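Putative metal binding protein (PDB 3CVG) is of unknown function but probably binds a metal ion or another small ligand, like other proteins of periplasmic-binding-protein type. Local coordinates at residues V65-L70 with H92-S97; A126-K131 with I221-T226. All coordinates share one frame; numbering follows the deposited sequence.

Contact 1: residues V65-L70 with H92-S97; sequences VTINYL and HGISES
Leu70 and Ile94 mark the closest backbone approach, with 6.6 Å between their CA atoms, where the last turns of helix 63-71 pass the loop that leads out of helix 83-91. The contact shows how a single well-placed side chain can seat a loop against a helix. Ile94 points at the helix, and its CG2 branch does nearly all the touching. That methyl lies 3.8 Å from Ile67 O, a plain van der Waals approach to the helix backbone, and it also meets two apolar groups, Ile67 CG2 at 4.1 Å and Leu70 CB at the same separation. With chi1 at -76°, CG2 of Ile94 stands opposite the backbone N and reaches forward to the helix. The two isoleucine side chains cross at about a right angle, meeting methyl to methyl.

The loop is set up by a Schellman motif that ends helix 83-91: Gly93 takes a positive phi of 83°, a backbone shape in which a CB would press on the carbonyl O of His92, so glycine fits there. The chain then turns from the helix end toward strand 100-111, within a domain of the periplasmic-binding-protein superfamily, and Ile94 is the first residue beyond the glycine.

Farther along, Leu70 CD1 packs 4.0 Å from Ser95 OG. This hydroxyl is buried, yet it is hydrogen-bonded to Ser89 OG in the preceding helix, so the methyl meets an oxygen whose polar need is already served. The same helix supplies Ala85 and Ser89 as neighbours of Ile67. Leu240 of strand 234-241 touches Ile67, Leu70 and Ser95 alike, and a backbone hydrogen bond ties Ile94 to Ala243.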
loop_
_atom_site.group_PDB
_atom_site.type_symbol
_atom_site.label_atom_id
_atom_site.label_comp_id
_atom_site.label_asym_id
_atom_site.label_seq_id
_atom_site.Cartn_x
_atom_site.Cartn_y
_atom_site.Cartn_z
ATOM N N VAL A 65 -3.125 12.281 5.412
ATOM C CA VAL A 65 -4.426 12.693 5.928
ATOM C C VAL A 65 -4.798 11.927 7.187
ATOM O O VAL A 65 -5.325 12.501 8.140
ATOM C CB VAL A 65 -5.529 12.495 4.874
ATOM C CG1 VAL A 65 -6.832 13.120 5.360
ATOM C CG2 VAL A 65 -5.100 13.114 3.563
ATOM N N THR A 66 -4.531 10.625 7.184
ATOM C CA THR A 66 -4.822 9.788 8.340
ATOM C C THR A 66 -4.175 10.422 9.567
ATOM O O THR A 66 -4.808 10.581 10.612
ATOM C CB THR A 66 -4.265 8.357 8.142
ATOM O OG1 THR A 66 -5.000 7.698 7.101
ATOM C CG2 THR A 66 -4.373 7.550 9.426
ATOM N N ILE A 67 -2.910 10.793 9.436
ATOM C CA ILE A 67 -2.202 11.415 10.546
ATOM C C ILE A 67 -2.824 12.776 10.862
ATOM O O ILE A 67 -2.868 13.185 12.021
ATOM C CB ILE A 67 -0.701 11.562 10.224
ATOM C CG1 ILE A 67 -0.070 10.167 10.123
ATOM C CG2 ILE A 67 -0.010 12.407 11.292
ATOM C CD1 ILE A 67 1.364 10.153 9.635
ATOM N N ASN A 68 -3.314 13.467 9.833
ATOM C CA ASN A 68 -3.955 14.768 10.033
ATOM C C ASN A 68 -5.248 14.567 10.819
ATOM O O ASN A 68 -5.605 15.389 11.674
ATOM C CB ASN A 68 -4.276 15.449 8.694
ATOM C CG ASN A 68 -3.040 15.969 7.985
ATOM O OD1 ASN A 68 -2.132 16.507 8.614
ATOM N ND2 ASN A 68 -3.009 15.826 6.664
ATOM N N TYR A 69 -5.949 13.475 10.515
ATOM C CA TYR A 69 -7.189 13.145 11.205
ATOM C C TYR A 69 -6.904 12.823 12.666
ATOM O O TYR A 69 -7.619 13.276 13.560
ATOM C CB TYR A 69 -7.877 11.940 10.556
ATOM C CG TYR A 69 -8.553 12.225 9.240
ATOM C CD1 TYR A 69 -8.890 13.526 8.870
ATOM C CD2 TYR A 69 -8.905 11.184 8.384
ATOM C CE1 TYR A 69 -9.563 13.782 7.683
ATOM C CE2 TYR A 69 -9.579 11.426 7.197
ATOM C CZ TYR A 69 -9.904 12.726 6.851
ATOM O OH TYR A 69 -10.575 12.967 5.674
ATOM N N LEU A 70 -5.866 12.027 12.906
ATOM C CA LEU A 70 -5.503 11.661 14.271
ATOM C C LEU A 70 -5.179 12.929 15.046
ATOM O O LEU A 70 -5.478 13.038 16.234
ATOM C CB LEU A 70 -4.290 10.725 14.274
ATOM C CG LEU A 70 -4.502 9.339 13.655
ATOM C CD1 LEU A 70 -3.157 8.647 13.477
ATOM C CD2 LEU A 70 -5.424 8.509 14.543
ATOM N N HIS A 92 5.716 14.344 17.534
ATOM C CA HIS A 92 4.882 15.539 17.665
ATOM C C HIS A 92 3.800 15.372 18.727
ATOM O O HIS A 92 3.114 16.333 19.072
ATOM C CB HIS A 92 4.190 15.881 16.335
ATOM C CG HIS A 92 5.120 16.351 15.260
ATOM N ND1 HIS A 92 6.228 17.130 15.518
ATOM C CD2 HIS A 92 5.067 16.208 13.912
ATOM C CE1 HIS A 92 6.816 17.448 14.377
ATOM N NE2 HIS A 92 6.131 16.902 13.389
ATOM N N GLY A 93 3.639 14.153 19.231
ATOM C CA GLY A 93 2.621 13.903 20.234
ATOM C C GLY A 93 1.253 13.687 19.611
ATOM O O GLY A 93 0.236 13.655 20.307
ATOM N N ILE A 94 1.226 13.555 18.288
ATOM C CA ILE A 94 -0.024 13.320 17.567
ATOM C C ILE A 94 -0.455 11.877 17.769
ATOM O O ILE A 94 -1.651 11.576 17.857
ATOM C CB ILE A 94 0.138 13.552 16.046
ATOM C CG1 ILE A 94 0.169 15.052 15.743
ATOM C CG2 ILE A 94 -1.000 12.873 15.286
ATOM C CD1 ILE A 94 0.441 15.371 14.282
ATOM N N SER A 95 0.534 10.991 17.828
ATOM C CA SER A 95 0.293 9.566 18.001
ATOM C C SER A 95 0.943 9.034 19.271
ATOM O O SER A 95 1.956 9.557 19.735
ATOM C CB SER A 95 0.845 8.781 16.802
ATOM O OG SER A 95 0.175 9.112 15.598
ATOM N N GLU A 96 0.353 7.981 19.823
ATOM C CA GLU A 96 0.880 7.350 21.024
ATOM C C GLU A 96 2.098 6.532 20.631
ATOM O O GLU A 96 2.221 6.097 19.487
ATOM C CB GLU A 96 -0.159 6.400 21.623
ATOM C CG GLU A 96 -1.413 7.058 22.154
ATOM C CD GLU A 96 -1.265 7.491 23.594
ATOM O OE1 GLU A 96 -0.511 8.453 23.860
ATOM O OE2 GLU A 96 -1.901 6.857 24.462
ATOM N N SER A 97 3.003 6.332 21.577
ATOM C CA SER A 97 4.183 5.519 21.333
ATOM C C SER A 97 3.867 4.183 21.995
ATOM O O SER A 97 3.338 4.149 23.102
ATOM C CB SER A 97 5.414 6.146 21.987
ATOM O OG SER A 97 6.580 5.384 21.725
#

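Contact 2: residues A126-K131 with I221-T226; sequences ADMFSK and IYKKGT
Met128 and Tyr222 come nearest along the backbones, with CA atoms 8.8 Å apart, so helix 125-138 stands off strand 220-224 and side chains must bridge the gap. The strand carries a classic beta bulge: Tyr222 and Lys223 both face Leu109 of the antiparallel strand 100-111, and each forms a backbone hydrogen bond with it. Tyr222 has a nearly helical psi of -23°, which interrupts the usual facing of successive residues and lets both start their side chains toward the helix. The example illustrates how a bulge can present two neighbours on one face of a sheet.

Of residues 126-131, Met128 alone makes contact with residues 221-226; it is selenomethionine in this crystal. Its chain runs out extended and bends at the last torsion, chi3 -98°, bringing CE over the aliphatic part of Lys223. This methyl end meets the flank of the lysine chain, 3.6 Å from Lys223 CB, 3.7 Å from Lys223 CG and 3.9 Å from Lys223 CD, and the two side chains cross at about a right angle. The selenium meets the bulge itself: SE is 3.8 Å from Tyr222 O and 4.3 Å from Tyr222 CB, while the tyrosine ring leads away from the helix segment and its hydroxyl is hydrogen-bonded to Pro112 O. Leu109 also touches Met128, extending this buried apolar packing onto the neighbouring strand.

Beyond the methyl, Lys223 bends at chi2 and chi4 and runs forward along its own strand. Its ammonium group has Asp231 as a long, weak ionic partner. Nearer at hand, Lys223 NZ donates to Lys224 O over 3.1 Å, approaching from above the carbonyl plane, 57° out of it.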
loop_
_atom_site.group_PDB
_atom_site.type_symbol
_atom_site.label_atom_id
_atom_site.label_comp_id
_atom_site.label_asym_id
_atom_site.label_seq_id
_atom_site.Cartn_x
_atom_site.Cartn_y
_atom_site.Cartn_z
ATOM N N ALA A 126 16.744 -1.772 -8.409
ATOM C CA ALA A 126 17.417 -0.533 -8.786
ATOM C C ALA A 126 18.025 -0.647 -10.181
ATOM O O ALA A 126 17.928 0.280 -10.983
ATOM C CB ALA A 126 18.490 -0.179 -7.768
ATOM N N ASP A 127 18.634 -1.790 -10.482
ATOM C CA ASP A 127 19.231 -1.981 -11.792
ATOM C C ASP A 127 18.151 -2.076 -12.871
ATOM O O ASP A 127 18.406 -1.773 -14.035
ATOM C CB ASP A 127 20.124 -3.225 -11.791
ATOM C CG ASP A 127 21.274 -3.109 -10.795
ATOM O OD1 ASP A 127 21.904 -2.027 -10.745
ATOM O OD2 ASP A 127 21.556 -4.085 -10.062
HETATM N N MSE A 128 16.948 -2.498 -12.490
HETATM C CA MSE A 128 15.857 -2.583 -13.455
HETATM C C MSE A 128 15.454 -1.165 -13.823
HETATM O O MSE A 128 15.224 -0.860 -14.989
HETATM C CB MSE A 128 14.653 -3.338 -12.871
HETATM C CG MSE A 128 14.808 -4.851 -12.932
HETATM SE SE MSE A 128 13.328 -5.794 -12.173
HETATM C CE MSE A 128 14.091 -6.152 -10.446
ATOM N N PHE A 129 15.386 -0.296 -12.818
ATOM C CA PHE A 129 15.034 1.096 -13.051
ATOM C C PHE A 129 16.104 1.771 -13.902
ATOM O O PHE A 129 15.786 2.544 -14.798
ATOM C CB PHE A 129 14.843 1.831 -11.718
ATOM C CG PHE A 129 13.435 1.756 -11.200
ATOM C CD1 PHE A 129 12.903 0.544 -10.762
ATOM C CD2 PHE A 129 12.607 2.879 -11.235
ATOM C CE1 PHE A 129 11.566 0.449 -10.372
ATOM C CE2 PHE A 129 11.266 2.789 -10.850
ATOM C CZ PHE A 129 10.748 1.575 -10.421
ATOM N N SER A 130 17.370 1.463 -13.637
ATOM C CA SER A 130 18.464 2.031 -14.421
ATOM C C SER A 130 18.328 1.607 -15.886
ATOM O O SER A 130 18.523 2.409 -16.806
ATOM C CB SER A 130 19.812 1.550 -13.876
ATOM O OG SER A 130 20.872 1.899 -14.757
ATOM N N LYS A 131 17.985 0.340 -16.094
ATOM C CA LYS A 131 17.821 -0.211 -17.435
ATOM C C LYS A 131 16.647 0.435 -18.180
ATOM O O LYS A 131 16.764 0.775 -19.360
ATOM C CB LYS A 131 17.610 -1.727 -17.347
ATOM C CG LYS A 131 18.209 -2.510 -18.503
ATOM C CD LYS A 131 18.273 -3.995 -18.162
ATOM C CE LYS A 131 19.014 -4.794 -19.221
ATOM N NZ LYS A 131 19.232 -6.203 -18.780
ATOM N N ILE A 221 5.315 -10.108 -14.583
ATOM C CA ILE A 221 5.761 -9.621 -13.276
ATOM C C ILE A 221 7.278 -9.685 -13.289
ATOM O O ILE A 221 7.851 -10.773 -13.259
ATOM C CB ILE A 221 5.241 -10.512 -12.114
ATOM C CG1 ILE A 221 3.720 -10.430 -12.041
ATOM C CG2 ILE A 221 5.872 -10.072 -10.777
ATOM C CD1 ILE A 221 3.091 -11.453 -11.093
ATOM N N TYR A 222 7.933 -8.530 -13.346
ATOM C CA TYR A 222 9.390 -8.502 -13.371
ATOM C C TYR A 222 10.005 -8.533 -11.978
ATOM O O TYR A 222 11.155 -8.927 -11.812
ATOM C CB TYR A 222 9.874 -7.279 -14.159
ATOM C CG TYR A 222 9.575 -7.403 -15.635
ATOM C CD1 TYR A 222 10.299 -8.288 -16.435
ATOM C CD2 TYR A 222 8.521 -6.699 -16.219
ATOM C CE1 TYR A 222 9.979 -8.482 -17.771
ATOM C CE2 TYR A 222 8.191 -6.886 -17.564
ATOM C CZ TYR A 222 8.927 -7.783 -18.330
ATOM O OH TYR A 222 8.590 -8.013 -19.644
ATOM N N LYS A 223 9.239 -8.125 -10.973
ATOM C CA LYS A 223 9.742 -8.137 -9.608
ATOM C C LYS A 223 8.594 -7.965 -8.639
ATOM O O LYS A 223 7.790 -7.048 -8.782
ATOM C CB LYS A 223 10.760 -7.011 -9.394
ATOM C CG LYS A 223 11.438 -7.029 -8.022
ATOM C CD LYS A 223 12.259 -8.297 -7.807
ATOM C CE LYS A 223 12.982 -8.284 -6.457
ATOM N NZ LYS A 223 12.059 -8.230 -5.259
ATOM N N LYS A 224 8.522 -8.869 -7.665
ATOM C CA LYS A 224 7.489 -8.841 -6.641
ATOM C C LYS A 224 8.186 -8.702 -5.298
ATOM O O LYS A 224 9.179 -9.385 -5.033
ATOM C CB LYS A 224 6.670 -10.138 -6.656
ATOM C CG LYS A 224 5.495 -10.125 -5.685
ATOM C CD LYS A 224 4.843 -11.500 -5.567
ATOM C CE LYS A 224 3.552 -11.432 -4.759
ATOM N NZ LYS A 224 2.887 -12.767 -4.648
ATOM N N GLY A 225 7.676 -7.814 -4.453
ATOM C CA GLY A 225 8.289 -7.615 -3.155
ATOM C C GLY A 225 8.223 -8.850 -2.269
ATOM O O GLY A 225 7.238 -9.584 -2.293
ATOM N N THR A 226 9.284 -9.087 -1.505
ATOM C CA THR A 226 9.331 -10.221 -0.585
ATOM C C THR A 226 9.078 -9.658 0.804
ATOM O O THR A 226 8.765 -8.477 0.948
ATOM C CB THR A 226 10.721 -10.906 -0.566
ATOM O OG1 THR A 226 11.703 -9.985 -0.083
ATOM C CG2 THR A 226 11.110 -11.375 -1.952
#

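Overall arrangement
The two contacts lie on opposite sides of the chain's centre, their own centres 33 Å apart and their nearest atoms about 22 Å apart. They come in series: contact 1 closes at residue 97, before contact 2 opens at 126. Strand 100-111 follows contact 1 directly and joins the two regions, pairing antiparallel both with strand 234-241, against which contact 1 packs, and with strand 220-224, the strand of contact 2. Each contact sets a helix against a different part of the fold, with all four segments in one periplasmic-binding-protein superfamily domain. That separation is consistent with the two-lobed build of such proteins, which generally hold their ligand between the lobes.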